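Local coordinates for protein C2 toxin component I (Clostridium botulinum, PDB 2J3X) that acts as the ADP-ribosyltransferase component of the binary C2 toxin, a clostridial toxin known to modify actin inside host cells, at residues 397-403 and 420-426; 218-222 and 365-369. The protein carries 2 engineered substitutions. All coordinates share one frame. Numbering follows the deposited sequence.

Interaction 1: 397-403 and 420-426; sequences TFKIFRI and VIDAEGI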
ATOM      1  N   THR A 397      13.420  11.659   7.624  1.00 14.93           N
ATOM      2  CA  THR A 397      13.390  10.457   8.399  1.00 15.65           C
ATOM      3  C   THR A 397      11.986   9.886   8.318  1.00 14.95           C
ATOM      4  O   THR A 397      11.009  10.646   8.275  1.00 14.28           O
ATOM      5  CB  THR A 397      13.736  10.811   9.877  1.00 17.42           C
ATOM      6  OG1 THR A 397      15.016  11.518   9.883  1.00 18.11           O
ATOM      7  CG2 THR A 397      13.795   9.614  10.752  1.00 19.21           C
ATOM      8  N   PHE A 398      11.899   8.569   8.319  1.00 13.64           N
ATOM      9  CA  PHE A 398      10.629   7.838   8.183  1.00 14.01           C
ATOM     10  C   PHE A 398      10.529   6.740   9.257  1.00 14.87           C
ATOM     11  O   PHE A 398      11.536   6.257   9.759  1.00 15.66           O
ATOM     12  CB  PHE A 398      10.510   7.174   6.791  1.00 13.07           C
ATOM     13  CG  PHE A 398      10.344   8.158   5.687  1.00 14.83           C
ATOM     14  CD1 PHE A 398       9.057   8.651   5.357  1.00 14.71           C
ATOM     15  CD2 PHE A 398      11.473   8.645   5.003  1.00 11.56           C
ATOM     16  CE1 PHE A 398       8.881   9.589   4.302  1.00 14.04           C
ATOM     17  CE2 PHE A 398      11.315   9.622   4.005  1.00 16.19           C
ATOM     18  CZ  PHE A 398      10.047  10.089   3.650  1.00 16.22           C
ATOM     19  N   LYS A 399       9.311   6.392   9.635  1.00 12.72           N
ATOM     20  CA  LYS A 399       9.064   5.305  10.558  1.00 12.81           C
ATOM     21  C   LYS A 399       8.238   4.279   9.790  1.00 12.22           C
ATOM     22  O   LYS A 399       7.220   4.628   9.201  1.00  9.68           O
ATOM     23  CB  LYS A 399       8.246   5.798  11.777  1.00 13.44           C
ATOM     24  CG  LYS A 399       7.993   4.689  12.776  1.00 18.06           C
ATOM     25  CD  LYS A 399       7.644   5.329  14.184  1.00 21.89           C
ATOM     26  CE  LYS A 399       6.849   4.371  15.069  1.00 32.53           C
ATOM     27  NZ  LYS A 399       7.679   3.459  15.945  1.00 38.56           N
ATOM     28  N   ILE A 400       8.716   3.024   9.730  1.00 10.23           N
ATOM     29  CA  ILE A 400       7.984   1.947   9.135  1.00  9.50           C
ATOM     30  C   ILE A 400       6.832   1.544   9.997  1.00  9.19           C
ATOM     31  O   ILE A 400       7.011   1.296  11.194  1.00  9.04           O
ATOM     32  CB  ILE A 400       8.927   0.688   8.996  1.00  9.10           C
ATOM     33  CG1 ILE A 400      10.122   1.146   8.118  1.00  9.53           C
ATOM     34  CG2 ILE A 400       8.185  -0.479   8.402  1.00  9.41           C
ATOM     35  CD1 ILE A 400      11.279   0.041   8.006  1.00  9.66           C
ATOM     36  N   PHE A 401       5.656   1.477   9.388  1.00  9.77           N
ATOM     37  CA  PHE A 401       4.500   1.032  10.162  1.00  9.05           C
ATOM     38  C   PHE A 401       3.854  -0.233   9.640  1.00 10.62           C
ATOM     39  O   PHE A 401       2.976  -0.797  10.319  1.00  9.96           O
ATOM     40  CB  PHE A 401       3.514   2.228  10.353  1.00  9.52           C
ATOM     41  CG  PHE A 401       2.821   2.643   9.087  1.00  8.30           C
ATOM     42  CD1 PHE A 401       1.639   1.925   8.636  1.00 10.40           C
ATOM     43  CD2 PHE A 401       3.325   3.706   8.315  1.00 10.40           C
ATOM     44  CE1 PHE A 401       0.996   2.307   7.412  1.00  9.73           C
ATOM     45  CE2 PHE A 401       2.671   4.081   7.077  1.00 11.43           C
ATOM     46  CZ  PHE A 401       1.547   3.372   6.636  1.00  9.00           C
ATOM     47  N   ARG A 402       4.257  -0.739   8.467  1.00  8.61           N
ATOM     48  CA  ARG A 402       3.770  -2.054   8.041  1.00 10.13           C
ATOM     49  C   ARG A 402       4.659  -2.515   6.900  1.00 10.00           C
ATOM     50  O   ARG A 402       5.199  -1.694   6.151  1.00 10.01           O
ATOM     51  CB  ARG A 402       2.322  -1.924   7.519  1.00  9.32           C
ATOM     52  CG  ARG A 402       1.685  -3.269   7.142  1.00  9.85           C
ATOM     53  CD  ARG A 402       0.191  -3.049   6.711  1.00  9.81           C
ATOM     54  NE  ARG A 402       0.134  -2.314   5.430  1.00 11.69           N
ATOM     55  CZ  ARG A 402      -0.878  -2.372   4.545  1.00 12.73           C
ATOM     56  NH1 ARG A 402      -1.988  -3.079   4.819  1.00 11.49           N
ATOM     57  NH2 ARG A 402      -0.753  -1.740   3.366  1.00  9.81           N
ATOM     58  N   ILE A 403       4.810  -3.824   6.793  1.00  8.25           N
ATOM     59  CA  ILE A 403       5.635  -4.433   5.770  1.00  9.10           C
ATOM     60  C   ILE A 403       4.846  -5.586   5.256  1.00  9.90           C
ATOM     61  O   ILE A 403       4.458  -6.510   6.004  1.00 11.19           O
ATOM     62  CB  ILE A 403       7.006  -4.950   6.346  1.00  8.58           C
ATOM     63  CG1 ILE A 403       7.798  -3.785   6.896  1.00  9.21           C
ATOM     64  CG2 ILE A 403       7.836  -5.617   5.201  1.00  9.93           C
ATOM     65  CD1 ILE A 403       8.904  -4.243   7.903  1.00 10.14           C
ATOM     66  N   VAL A 420       6.831  -4.716   0.509  1.00  8.89           N
ATOM     67  CA  VAL A 420       6.407  -3.318   0.419  1.00  7.80           C
ATOM     68  C   VAL A 420       6.393  -2.724   1.821  1.00  8.06           C
ATOM     69  O   VAL A 420       5.643  -3.199   2.685  1.00  9.86           O
ATOM     70  CB  VAL A 420       4.972  -3.294  -0.218  1.00  7.54           C
ATOM     71  CG1 VAL A 420       4.412  -1.848  -0.265  1.00  8.65           C
ATOM     72  CG2 VAL A 420       5.062  -3.929  -1.656  1.00  8.22           C
ATOM     73  N   ILE A 421       7.246  -1.723   2.015  1.00  7.88           N
ATOM     74  CA  ILE A 421       7.531  -1.197   3.334  1.00  8.45           C
ATOM     75  C   ILE A 421       6.793   0.153   3.451  1.00  8.39           C
ATOM     76  O   ILE A 421       7.256   1.194   2.946  1.00  8.85           O
ATOM     77  CB  ILE A 421       9.065  -1.020   3.518  1.00  7.72           C
ATOM     78  CG1 ILE A 421       9.768  -2.403   3.352  1.00  8.84           C
ATOM     79  CG2 ILE A 421       9.349  -0.426   4.936  1.00  8.57           C
ATOM     80  CD1 ILE A 421      11.314  -2.245   3.311  1.00  9.11           C
ATOM     81  N   ASP A 422       5.654   0.153   4.146  1.00  8.67           N
ATOM     82  CA  ASP A 422       4.900   1.390   4.345  1.00  8.49           C
ATOM     83  C   ASP A 422       5.590   2.199   5.428  1.00  9.08           C
ATOM     84  O   ASP A 422       5.817   1.712   6.544  1.00  9.13           O
ATOM     85  CB  ASP A 422       3.470   1.050   4.866  1.00  9.08           C
ATOM     86  CG  ASP A 422       2.542   0.582   3.756  1.00 10.12           C
ATOM     87  OD1 ASP A 422       2.669   1.109   2.634  1.00 12.23           O
ATOM     88  OD2 ASP A 422       1.648  -0.238   4.021  1.00 11.71           O
ATOM     89  N   ALA A 423       5.880   3.460   5.133  1.00  8.08           N
ATOM     90  CA  ALA A 423       6.517   4.313   6.113  1.00  8.26           C
ATOM     91  C   ALA A 423       5.950   5.727   6.036  1.00 10.77           C
ATOM     92  O   ALA A 423       5.533   6.187   4.973  1.00 11.54           O
ATOM     93  CB  ALA A 423       8.003   4.347   5.945  1.00  9.23           C
ATOM     94  N   GLU A 424       5.997   6.391   7.179  1.00  9.44           N
ATOM     95  CA  GLU A 424       5.436   7.786   7.308  1.00 11.97           C
ATOM     96  C   GLU A 424       6.542   8.699   7.814  1.00 12.70           C
ATOM     97  O   GLU A 424       7.518   8.224   8.442  1.00 12.95           O
ATOM     98  CB  GLU A 424       4.277   7.775   8.318  1.00 12.68           C
ATOM     99  CG  GLU A 424       4.788   7.431   9.781  1.00 14.16           C
ATOM    100  CD  GLU A 424       3.711   7.340  10.848  1.00 17.10           C
ATOM    101  OE1 GLU A 424       2.482   7.498  10.546  1.00 17.53           O
ATOM    102  OE2 GLU A 424       4.158   7.081  12.001  1.00 17.94           O
ATOM    103  N   GLY A 425       6.420   9.991   7.543  1.00 12.25           N
ATOM    104  CA  GLY A 425       7.442  10.989   7.927  1.00 13.47           C
ATOM    105  C   GLY A 425       7.405  11.282   9.407  1.00 13.85           C
ATOM    106  O   GLY A 425       6.321  11.378   9.992  1.00 13.64           O
ATOM    107  N   ILE A 426       8.582  11.363  10.029  1.00 15.96           N
ATOM    108  CA  ILE A 426       8.658  11.753  11.442  1.00 19.46           C
ATOM    109  C   ILE A 426       9.785  12.778  11.590  1.00 22.88           C
ATOM    110  O   ILE A 426      10.491  12.999  10.605  1.00 22.74           O
ATOM    111  CB  ILE A 426       8.925  10.548  12.351  1.00 19.15           C
ATOM    112  CG1 ILE A 426      10.203   9.849  11.923  1.00 17.85           C
ATOM    113  CG2 ILE A 426       7.773   9.584  12.306  1.00 18.60           C
ATOM    114  CD1 ILE A 426      10.671   8.815  13.017  1.00 19.91           C
TER
HETATM  115  O   HOH W   1      12.052  13.895   8.655  1.00 21.73           O

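Interaction 2: 218-222 and 365-369; sequences ELDFY and FRLRL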
ATOM      1  N   GLU A 218      -5.932   6.645  -0.497  1.00 13.65           N
ATOM      2  CA  GLU A 218      -4.753   7.442  -0.335  1.00 11.32           C
ATOM      3  C   GLU A 218      -4.165   7.616  -1.740  1.00 11.89           C
ATOM      4  O   GLU A 218      -4.078   6.638  -2.495  1.00 11.60           O
ATOM      5  CB  GLU A 218      -3.728   6.677   0.547  1.00 10.73           C
ATOM      6  CG  GLU A 218      -2.511   7.530   0.823  1.00 11.77           C
ATOM      7  CD  GLU A 218      -1.574   6.778   1.783  1.00 14.08           C
ATOM      8  OE1 GLU A 218      -1.575   5.516   1.779  1.00 15.78           O
ATOM      9  OE2 GLU A 218      -0.828   7.458   2.498  1.00 14.34           O
ATOM     10  N   LEU A 219      -3.766   8.833  -2.092  1.00  9.78           N
ATOM     11  CA  LEU A 219      -3.330   9.102  -3.492  1.00  9.14           C
ATOM     12  C   LEU A 219      -2.038   8.321  -3.747  1.00  9.34           C
ATOM     13  O   LEU A 219      -1.069   8.465  -2.990  1.00 10.15           O
ATOM     14  CB  LEU A 219      -3.031  10.586  -3.666  1.00  8.84           C
ATOM     15  CG  LEU A 219      -2.675  11.031  -5.103  1.00  9.89           C
ATOM     16  CD1 LEU A 219      -3.747  10.592  -6.110  1.00 12.72           C
ATOM     17  CD2 LEU A 219      -2.476  12.545  -5.096  1.00 12.37           C
ATOM     18  N   ASP A 220      -2.040   7.460  -4.758  1.00  8.23           N
ATOM     19  CA  ASP A 220      -0.910   6.515  -4.983  1.00  8.85           C
ATOM     20  C   ASP A 220      -1.082   5.999  -6.410  1.00  8.11           C
ATOM     21  O   ASP A 220      -2.208   5.560  -6.795  1.00  9.15           O
ATOM     22  CB  ASP A 220      -1.079   5.350  -4.006  1.00  8.61           C
ATOM     23  CG  ASP A 220       0.081   4.345  -3.997  1.00  8.89           C
ATOM     24  OD1 ASP A 220       0.887   4.260  -4.977  1.00  9.55           O
ATOM     25  OD2 ASP A 220       0.121   3.577  -3.006  1.00 10.53           O
ATOM     26  N   PHE A 221      -0.003   6.053  -7.211  1.00  7.09           N
ATOM     27  CA  PHE A 221      -0.093   5.666  -8.624  1.00  8.78           C
ATOM     28  C   PHE A 221       0.589   4.333  -8.912  1.00  7.83           C
ATOM     29  O   PHE A 221       0.587   3.874 -10.082  1.00  8.50           O
ATOM     30  CB  PHE A 221       0.590   6.753  -9.475  1.00  7.35           C
ATOM     31  CG  PHE A 221      -0.067   8.132  -9.256  1.00  8.46           C
ATOM     32  CD1 PHE A 221      -1.337   8.366  -9.778  1.00 10.72           C
ATOM     33  CD2 PHE A 221       0.579   9.122  -8.493  1.00 11.66           C
ATOM     34  CE1 PHE A 221      -1.942   9.648  -9.549  1.00 10.80           C
ATOM     35  CE2 PHE A 221      -0.010  10.387  -8.253  1.00 11.84           C
ATOM     36  CZ  PHE A 221      -1.285  10.622  -8.786  1.00 10.48           C
ATOM     37  N   TYR A 222       1.031   3.670  -7.841  1.00  9.77           N
ATOM     38  CA  TYR A 222       1.624   2.297  -7.945  1.00  8.39           C
ATOM     39  C   TYR A 222       2.649   2.313  -9.087  1.00  9.05           C
ATOM     40  O   TYR A 222       3.466   3.260  -9.147  1.00  9.06           O
ATOM     41  CB  TYR A 222       0.546   1.175  -8.083  1.00 10.43           C
ATOM     42  CG  TYR A 222      -0.434   1.282  -6.939  1.00  9.66           C
ATOM     43  CD1 TYR A 222      -0.079   0.932  -5.643  1.00 12.75           C
ATOM     44  CD2 TYR A 222      -1.706   1.799  -7.178  1.00 11.69           C
ATOM     45  CE1 TYR A 222      -0.995   1.056  -4.592  1.00 13.20           C
ATOM     46  CE2 TYR A 222      -2.631   1.972  -6.130  1.00 13.60           C
ATOM     47  CZ  TYR A 222      -2.250   1.621  -4.854  1.00 15.56           C
ATOM     48  OH  TYR A 222      -3.207   1.808  -3.855  1.00 17.70           O
ATOM     49  N   PHE A 365      10.281   0.844  -0.522  1.00 10.22           N
ATOM     50  CA  PHE A 365       9.735   1.833   0.404  1.00  9.39           C
ATOM     51  C   PHE A 365       8.555   2.504  -0.248  1.00  9.10           C
ATOM     52  O   PHE A 365       8.689   3.053  -1.344  1.00  9.63           O
ATOM     53  CB  PHE A 365      10.716   2.880   0.837  1.00 10.49           C
ATOM     54  CG  PHE A 365      11.641   2.389   1.930  1.00 11.73           C
ATOM     55  CD1 PHE A 365      11.252   2.429   3.257  1.00 12.06           C
ATOM     56  CD2 PHE A 365      12.869   1.839   1.593  1.00 17.83           C
ATOM     57  CE1 PHE A 365      12.126   1.980   4.286  1.00 14.27           C
ATOM     58  CE2 PHE A 365      13.741   1.381   2.623  1.00 18.64           C
ATOM     59  CZ  PHE A 365      13.340   1.453   3.961  1.00 15.37           C
ATOM     60  N   ARG A 366       7.404   2.364   0.417  1.00  7.98           N
ATOM     61  CA  ARG A 366       6.147   2.997  -0.037  1.00  7.66           C
ATOM     62  C   ARG A 366       5.993   4.169   0.951  1.00  8.89           C
ATOM     63  O   ARG A 366       5.472   4.027   2.052  1.00  8.77           O
ATOM     64  CB  ARG A 366       5.016   1.929   0.013  1.00  6.76           C
ATOM     65  CG  ARG A 366       3.628   2.568  -0.395  1.00  7.66           C
ATOM     66  CD  ARG A 366       2.600   1.506  -0.641  1.00 10.79           C
ATOM     67  NE  ARG A 366       1.311   2.144  -0.955  1.00 10.30           N
ATOM     68  CZ  ARG A 366       0.282   2.249  -0.098  1.00 12.31           C
ATOM     69  NH1 ARG A 366       0.371   1.716   1.125  1.00  9.85           N
ATOM     70  NH2 ARG A 366      -0.863   2.875  -0.508  1.00 10.03           N
ATOM     71  N   LEU A 367       6.505   5.338   0.563  1.00  8.73           N
ATOM     72  CA  LEU A 367       6.700   6.453   1.492  1.00  9.17           C
ATOM     73  C   LEU A 367       5.483   7.360   1.421  1.00  9.18           C
ATOM     74  O   LEU A 367       5.145   7.824   0.345  1.00 11.44           O
ATOM     75  CB  LEU A 367       7.926   7.318   1.074  1.00  9.94           C
ATOM     76  CG  LEU A 367       9.209   6.469   1.085  1.00 10.38           C
ATOM     77  CD1 LEU A 367      10.362   7.275   0.513  1.00 12.23           C
ATOM     78  CD2 LEU A 367       9.497   6.007   2.527  1.00 12.30           C
ATOM     79  N   ARG A 368       4.854   7.636   2.553  1.00  9.24           N
ATOM     80  CA  ARG A 368       3.824   8.670   2.566  1.00  9.09           C
ATOM     81  C   ARG A 368       4.475  10.039   2.645  1.00 10.93           C
ATOM     82  O   ARG A 368       5.132  10.369   3.641  1.00 11.80           O
ATOM     83  CB  ARG A 368       2.841   8.422   3.740  1.00 10.82           C
ATOM     84  CG  ARG A 368       1.749   9.581   3.849  1.00 10.95           C
ATOM     85  CD  ARG A 368       0.910   9.354   5.143  1.00 10.89           C
ATOM     86  NE  ARG A 368       0.351   7.989   5.094  1.00 11.63           N
ATOM     87  CZ  ARG A 368       0.159   7.166   6.142  1.00  9.97           C
ATOM     88  NH1 ARG A 368       0.477   7.538   7.360  1.00 12.91           N
ATOM     89  NH2 ARG A 368      -0.316   5.914   5.945  1.00  9.77           N
ATOM     90  N   LEU A 369       4.286  10.846   1.602  1.00 10.15           N
ATOM     91  CA  LEU A 369       4.807  12.208   1.610  1.00 12.19           C
ATOM     92  C   LEU A 369       3.686  13.092   2.059  1.00 13.87           C
ATOM     93  O   LEU A 369       2.751  13.274   1.319  1.00 15.22           O
ATOM     94  CB  LEU A 369       5.271  12.618   0.190  1.00 11.63           C
ATOM     95  CG  LEU A 369       6.331  11.642  -0.409  1.00 12.08           C
ATOM     96  CD1 LEU A 369       6.862  12.186  -1.793  1.00 11.27           C
ATOM     97  CD2 LEU A 369       7.496  11.339   0.575  1.00 12.11           C
TER
HETATM   98  O   HOH W   2       0.145   4.389   3.483  1.00 11.94           O

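Interaction 1: 397-403 and 420-426
A classic beta bulge interrupts this antiparallel pair: two residues, Phe401 and Arg402, stand opposite the single Asp422. Ile400 pairs with Ala423, yet Arg402 rather than Phe401 pairs with Asp422, so the register slips by one. Asp422 O accepts from Phe401 N at 2.9 Å and weakly from Arg402 N at 3.5 Å, while Asp422 N returns a bond to Arg402 O at 2.8 Å. Phe401, at the extra position with psi near -8°, lays its ring face over the Asp422 CB, 3.8 Å from the ring centroid, a CH-pi contact. Beside it, Arg402 NE and NH2 each lie 2.9 Å from Asp422 OD2, a salt bridge; Arg402 NH2 also bonds Thr142 O, and Asp422 OD1 pairs with Arg366. Before the bulge the register is regular, Lys399 N to Glu424 O 2.8 Å and Glu424 N to Lys399 O 2.9 Å. The face bearing Phe398, Ile400, Ala423 and Ile421 is apolar: Ile400 CG1 meets Ile421 CG2 at 3.6 Å and Phe398 CB meets Ala423 CB at 3.9 Å. Ile403, on this face, packs against helix 326-336. The pair belongs to the hairpin of strands 397-411 and 414-426, inside the mixed sheet of an ADP-ribosyltransferase domain.

Interaction 2: 218-222 and 365-369
Glu218 comes first: its CA-to-CB bond points toward strand 363-369, and t rotamers at chi1 and chi2 extend the carboxylate. Its OE2 accepts from Arg368 NE at 2.9 Å with an N-H...O angle of 161°, a salt bridge, and water 2 joins Glu218 OE1 (2.7 Å) to Arg368 NH2 (2.9 Å); Arg368 also bonds Gln139 through NH1. Glu218 OE1 lies 3.6 Å from Arg366 NH2 but well out of the guanidinium plane, so only the charges attract. The Leu219 backbone bonds Ile296 of strand 295-301, the edge strand next to 363-369. The segment leaves strand 206-216 of one mixed sheet and here meets the other, which lies in the second ADP-ribosyltransferase exoenzyme region. Asp220 completes a four-residue salt-bridge network: its OD2 takes Arg366 NE and NH2, both at 2.8 Å. Its OD1 accepts from Tyr222 N at 2.9 Å, forming an Asx turn, and is also hydrogen-bonded to the Tyr298 hydroxyl. Tyr222 ends the walk with its OH 4.2 Å from Arg366 NH2.

Along the chain interaction 2 is complete before interaction 1 begins: 218-222 reaches strand 363-369, and the hairpin strands 397-411 and 414-426 follow. The centres lie about 11 Å apart. Interaction 1 lies within the mixed sheet, and interaction 2 reaches it through 365-369, on the strand neighbouring 414-426. Direct contacts confirm the continuity. Arg366 NH1 forms a salt bridge with Asp422 OD1 at 2.8 Å, Arg366 N lies 2.8 Å from Ile421 O in a probable hydrogen bond, and Phe401 CZ packs 3.2 Å from Arg368 NH2. Charged groups therefore run from the loop through Arg366 to Asp422 and Arg402, a polar layer where this sheet meets strand 141-143 of the other mixed sheet and the residues just before it, through Thr142 and Gln139.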